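Local coordinates for putative NTP pyrophosphohydrolase (Exiguobacterium sibiricum 255-15, PDB 3NL9), which probably hydrolyses nucleoside triphosphates to the monophosphate and pyrophosphate, as an all-helical member of the phosphoribosyl-ATP pyrophosphohydrolase family, at the interface of chains A and B. Residues are numbered along the deposited sequence; one frame, centred on the assembly and turned at random. Chains: chain A/B, putative NTP pyrophosphohydrolase.

Contact 1: the interface of chains A and B. Residues chain A 45, 101, 104-105; chain B 41, 101, 105.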
loop_
_atom_site.group_PDB
_atom_site.type_symbol
_atom_site.label_atom_id
_atom_site.label_comp_id
_atom_site.label_asym_id
_atom_site.label_seq_id
_atom_site.Cartn_x
_atom_site.Cartn_y
_atom_site.Cartn_z
ATOM N N ALA A 45 1.243 -4.460 5.313
ATOM C CA ALA A 45 0.055 -4.828 4.494
ATOM C C ALA A 45 -0.195 -6.336 4.466
ATOM O O ALA A 45 -1.333 -6.762 4.225
ATOM C CB ALA A 45 0.199 -4.337 3.074
ATOM N N ALA A 101 -0.974 -0.487 -6.058
ATOM C CA ALA A 101 -0.831 -0.872 -4.654
ATOM C C ALA A 101 -1.666 0.074 -3.750
ATOM O O ALA A 101 -2.459 -0.371 -2.917
ATOM C CB ALA A 101 0.684 -0.857 -4.221
ATOM N N PHE A 104 -5.353 -0.712 -4.078
ATOM C CA PHE A 104 -5.733 -1.916 -3.303
ATOM C C PHE A 104 -5.795 -1.657 -1.790
ATOM O O PHE A 104 -6.638 -2.181 -1.105
ATOM C CB PHE A 104 -4.770 -3.074 -3.609
ATOM C CG PHE A 104 -5.086 -3.805 -4.925
ATOM C CD1 PHE A 104 -6.305 -4.443 -5.081
ATOM C CD2 PHE A 104 -4.164 -3.865 -5.956
ATOM C CE1 PHE A 104 -6.607 -5.143 -6.236
ATOM C CE2 PHE A 104 -4.449 -4.573 -7.120
ATOM C CZ PHE A 104 -5.686 -5.195 -7.267
ATOM N N ILE A 105 -4.860 -0.867 -1.289
ATOM C CA ILE A 105 -4.863 -0.466 0.109
ATOM C C ILE A 105 -6.174 0.263 0.378
ATOM O O ILE A 105 -6.927 -0.088 1.289
ATOM C CB ILE A 105 -3.646 0.407 0.410
ATOM C CG1 ILE A 105 -2.421 -0.497 0.620
ATOM C CG2 ILE A 105 -3.883 1.303 1.664
ATOM C CD1 ILE A 105 -1.091 0.208 0.389
ATOM N N THR B 41 -2.396 -6.796 -3.134
ATOM C CA THR B 41 -1.617 -5.593 -2.798
ATOM C C THR B 41 -0.139 -5.886 -3.047
ATOM O O THR B 41 0.567 -5.101 -3.702
ATOM C CB THR B 41 -1.886 -5.135 -1.326
ATOM O OG1 THR B 41 -3.309 -5.005 -1.104
ATOM C CG2 THR B 41 -1.195 -3.814 -1.001
ATOM N N ALA B 101 0.853 0.745 6.050
ATOM C CA ALA B 101 1.090 0.319 4.671
ATOM C C ALA B 101 0.919 1.518 3.701
ATOM O O ALA B 101 1.788 1.800 2.873
ATOM C CB ALA B 101 0.121 -0.858 4.274
ATOM N N ILE B 105 3.743 3.247 1.215
ATOM C CA ILE B 105 3.470 3.435 -0.201
ATOM C C ILE B 105 3.755 4.894 -0.538
ATOM O O ILE B 105 4.528 5.202 -1.448
ATOM C CB ILE B 105 2.028 3.040 -0.517
ATOM C CG1 ILE B 105 1.945 1.512 -0.651
ATOM C CG2 ILE B 105 1.521 3.731 -1.820
ATOM C CD1 ILE B 105 0.547 0.951 -0.425
#

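Contact 2: the interface of chains A and B. Residues chain A 109, 116, 119-120, 123; chain B 95, 98-99, 102.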
loop_
_atom_site.group_PDB
_atom_site.type_symbol
_atom_site.label_atom_id
_atom_site.label_comp_id
_atom_site.label_asym_id
_atom_site.label_seq_id
_atom_site.Cartn_x
_atom_site.Cartn_y
_atom_site.Cartn_z
ATOM N N PHE A 109 -9.426 -0.426 3.038
ATOM C CA PHE A 109 -10.171 0.501 3.875
ATOM C C PHE A 109 -11.654 0.425 3.550
ATOM O O PHE A 109 -12.469 0.340 4.468
ATOM C CB PHE A 109 -9.671 1.964 3.800
ATOM C CG PHE A 109 -8.414 2.207 4.586
ATOM C CD1 PHE A 109 -8.470 2.381 5.967
ATOM C CD2 PHE A 109 -7.187 2.214 3.975
ATOM C CE1 PHE A 109 -7.337 2.588 6.695
ATOM C CE2 PHE A 109 -6.037 2.418 4.704
ATOM C CZ PHE A 109 -6.116 2.611 6.068
ATOM N N PRO A 116 -9.709 6.354 6.060
ATOM C CA PRO A 116 -8.275 6.369 6.386
ATOM C C PRO A 116 -7.702 7.718 6.828
ATOM O O PRO A 116 -6.677 7.759 7.534
ATOM C CB PRO A 116 -7.605 5.959 5.049
ATOM C CG PRO A 116 -8.518 6.413 4.020
ATOM C CD PRO A 116 -9.908 6.118 4.613
ATOM N N LEU A 119 -7.033 8.346 10.609
ATOM C CA LEU A 119 -6.031 7.424 11.092
ATOM C C LEU A 119 -4.647 7.821 10.601
ATOM O O LEU A 119 -3.685 7.819 11.374
ATOM C CB LEU A 119 -6.367 5.992 10.654
ATOM C CG LEU A 119 -7.690 5.388 11.164
ATOM C CD1 LEU A 119 -8.015 4.066 10.383
ATOM C CD2 LEU A 119 -7.643 5.116 12.662
ATOM N N PHE A 120 -4.531 8.129 9.305
ATOM C CA PHE A 120 -3.258 8.609 8.753
ATOM C C PHE A 120 -2.792 9.884 9.520
ATOM O O PHE A 120 -1.623 10.027 9.831
ATOM C CB PHE A 120 -3.395 8.911 7.238
ATOM C CG PHE A 120 -2.157 9.541 6.625
ATOM C CD1 PHE A 120 -1.943 10.887 6.718
ATOM C CD2 PHE A 120 -1.222 8.758 5.959
ATOM C CE1 PHE A 120 -0.831 11.470 6.167
ATOM C CE2 PHE A 120 -0.081 9.345 5.373
ATOM C CZ PHE A 120 0.112 10.688 5.484
ATOM N N VAL A 123 -1.052 8.977 12.739
ATOM C CA VAL A 123 0.288 8.394 12.470
ATOM C C VAL A 123 1.243 9.515 12.105
ATOM O O VAL A 123 2.356 9.611 12.630
ATOM C CB VAL A 123 0.218 7.301 11.351
ATOM C CG1 VAL A 123 1.598 6.871 10.884
ATOM C CG2 VAL A 123 -0.498 6.067 11.861
ATOM N N GLY B 95 -6.853 -1.803 10.709
ATOM C CA GLY B 95 -6.789 -0.369 10.443
ATOM C C GLY B 95 -5.403 0.154 10.714
ATOM O O GLY B 95 -4.861 0.929 9.923
ATOM N N LEU B 98 -3.136 -1.199 7.852
ATOM C CA LEU B 98 -3.470 -0.597 6.563
ATOM C C LEU B 98 -2.938 0.850 6.512
ATOM O O LEU B 98 -2.454 1.310 5.472
ATOM C CB LEU B 98 -4.983 -0.649 6.302
ATOM C CG LEU B 98 -5.567 -2.019 5.920
ATOM C CD1 LEU B 98 -7.065 -1.930 5.794
ATOM C CD2 LEU B 98 -4.944 -2.628 4.656
ATOM N N THR B 99 -2.962 1.540 7.653
ATOM C CA THR B 99 -2.503 2.958 7.704
ATOM C C THR B 99 -1.003 3.021 7.544
ATOM O O THR B 99 -0.499 3.865 6.787
ATOM C CB THR B 99 -2.958 3.683 9.005
ATOM O OG1 THR B 99 -4.396 3.614 9.113
ATOM C CG2 THR B 99 -2.560 5.163 9.008
ATOM N N LEU B 102 -0.202 2.229 3.848
ATOM C CA LEU B 102 -0.461 3.488 3.101
ATOM C C LEU B 102 0.699 4.454 3.247
ATOM O O LEU B 102 1.172 5.057 2.251
ATOM C CB LEU B 102 -1.775 4.140 3.576
ATOM C CG LEU B 102 -2.181 5.508 3.022
ATOM C CD1 LEU B 102 -2.287 5.463 1.482
ATOM C CD2 LEU B 102 -3.476 5.941 3.661
#

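Contact 3: the interface of chains A and B. Residues chain A 63, 66-67; chain B 35, 39.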
loop_
_atom_site.group_PDB
_atom_site.type_symbol
_atom_site.label_atom_id
_atom_site.label_comp_id
_atom_site.label_asym_id
_atom_site.label_seq_id
_atom_site.Cartn_x
_atom_site.Cartn_y
_atom_site.Cartn_z
ATOM N N ALA A 63 -2.975 -18.749 6.416
ATOM C CA ALA A 63 -3.167 -17.519 5.645
ATOM C C ALA A 63 -1.823 -17.098 5.025
ATOM O O ALA A 63 -1.765 -16.704 3.850
ATOM C CB ALA A 63 -3.724 -16.393 6.548
ATOM N N THR A 66 -0.968 -19.450 2.133
ATOM C CA THR A 66 -1.801 -19.119 0.971
ATOM C C THR A 66 -1.271 -17.884 0.262
ATOM O O THR A 66 -1.232 -17.849 -0.986
ATOM C CB THR A 66 -3.251 -18.934 1.393
ATOM O OG1 THR A 66 -3.716 -20.155 1.958
ATOM C CG2 THR A 66 -4.153 -18.535 0.205
ATOM N N PHE A 67 -0.860 -16.889 1.062
ATOM C CA PHE A 67 -0.208 -15.676 0.562
ATOM C C PHE A 67 1.046 -16.022 -0.204
ATOM O O PHE A 67 1.232 -15.544 -1.338
ATOM C CB PHE A 67 0.159 -14.676 1.683
ATOM C CG PHE A 67 1.034 -13.539 1.196
ATOM C CD1 PHE A 67 0.472 -12.466 0.518
ATOM C CD2 PHE A 67 2.410 -13.594 1.334
ATOM C CE1 PHE A 67 1.262 -11.443 0.029
ATOM C CE2 PHE A 67 3.220 -12.575 0.820
ATOM C CZ PHE A 67 2.646 -11.514 0.151
ATOM N N VAL B 35 -6.721 -12.381 3.111
ATOM C CA VAL B 35 -5.619 -13.064 2.404
ATOM C C VAL B 35 -5.592 -12.639 0.920
ATOM O O VAL B 35 -4.535 -12.387 0.350
ATOM C CB VAL B 35 -5.725 -14.585 2.507
ATOM C CG1 VAL B 35 -4.776 -15.241 1.542
ATOM C CG2 VAL B 35 -5.389 -15.055 3.922
ATOM N N THR B 39 -2.654 -10.421 -0.856
ATOM C CA THR B 39 -2.046 -10.990 -2.051
ATOM C C THR B 39 -2.091 -10.005 -3.219
ATOM O O THR B 39 -1.057 -9.733 -3.803
ATOM C CB THR B 39 -2.706 -12.355 -2.423
ATOM O OG1 THR B 39 -2.611 -13.241 -1.284
ATOM C CG2 THR B 39 -2.010 -12.975 -3.655
HETATM O O HOH W 1 -2.797 -15.745 -2.364
#

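Contact 1: the interface of chains A and B
A:Ile105 and B:Ile105 point at each other tip to tip where helix 87-112 of one chain passes its symmetry mate. Their CD1 methyls are modelled too close to be real, so the exact placement of both ends is doubtful; what can be trusted is that the two isoleucines face each other near the two-fold. In each, CG1 lies anti to the carbonyl carbon (chi1 -81°), which sends the longer branch, rather than CG2, toward the other isoleucine.

The rest of the apolar packing brings in helix 31-52. The methyl CG2 of B:Thr41 meets CG1 of A:Ile105 at 3.9 Å, the two side chains crossing at about a right angle. Methyl against methyl, A:Ala45 CB sits 3.7 Å from B:Ala101 CB, and such short side chains probably let helix 31-52 of one subunit lie close to helix 87-112 of the other.

A hydroxyl also joins this packing: OG1 of B:Thr41 lies 3.5 Å from CB of A:Phe104, a van der Waals contact. That threonine thus touches chain A with both its branches, hydroxyl on A:Phe104 and methyl on A:Ile105. Small and branched aliphatic groups here knit the helices together at the centre of what is probably the biological dimer.

Contact 2: the interface of chains A and B
Helix 87-112 of chain B fits against two parts of chain A, the C-terminal end of the same helix, carrying A:Phe109, and the short helix 117-128 that follows the turn. B:Thr99 is wedged between them and uses both branches. Its methyl CG2, anti to the backbone N, packs on helix 117-128, 3.5 Å from the backbone CA of A:Phe120 and 3.6 Å from the methyl CG2 of A:Val123. Its hydroxyl OG1 instead touches CB of A:Leu119 at 3.5 Å, the leucine and threonine side chains crossing at about a right angle.

That hydroxyl also donates to the carbonyl O of B:Gly95 one turn back, at 2.8 Å. The C=O...OG1 angle is 148° with the donor tilted 32° from the carbonyl plane, and the bond helps fix the rotation of the threonine between its apolar neighbours.

The ring of A:Phe109 comes in with its far end, CZ lying 3.5 Å from CB of B:Leu98, while CA of B:Thr99 lies at the ring edge, in plane. Within chain A, A:Pro116 CB sits 3.6 Å above the ring centre and backs one face. The patch seats helix 87-112 of one subunit between the end of helix 87-112 and helix 117-128 of the other, probably steadying the dimer.

Contact 3: the interface of chains A and B
Helix 57-79 of chain A lies over the N-terminal half of helix 31-52 of chain B, B:Val35 and B:Thr39 facing it from successive turns. The two methyls of B:Val35 divide the work. CG2 presses on CB of A:Ala63 at 3.4 Å, a tight fit for two methyls. CG1, held anti to the backbone N (chi1 168°), turns instead to the methyl CG2 of A:Thr66 at 3.6 Å, where the side chains cross at about a right angle.

One turn on from B:Val35, B:Thr39 meets A:Phe67, the two side chains sliding past each other in opposite directions. The ring directs an edge at the threonine backbone, with B:Thr39 N in the ring plane, while CD1 of A:Phe67 lies 3.9 Å from CA and 3.7 Å from the hydroxyl OG1 of B:Thr39.

That hydroxyl donates to the carbonyl O of B:Val35 at 2.7 Å, at a C=O...OG1 angle of 147°, the hydroxyl tilted from the carbonyl plane, and is also linked to a water that reaches chain A. With a valine in place of B:Thr39, the water would probably lose its mate on chain B, and the carbonyl of B:Val35 the extra bond from the side chain. The water stands 2.7 Å from B:Thr39 OG1 and 3.0 Å from the backbone carbonyl O of A:Thr66, spanning the two helices.

Contact 1 lies near the two-fold, with the C-alpha centre of contact 2 about 10 Å from its own and that of contact 3 about 14 Å away; contacts 2 and 3 are about 20 Å apart. Helix 87-112 of both chains serves contacts 1 and 2, while helix 31-52 of chain B continues from contact 1 to contact 3, so the two outer patches are joined through the central one. Since each patch has a twin with the chains exchanged, the subunits meet along several helices, which would suit a dimer, although the structure alone does not show that one forms in solution.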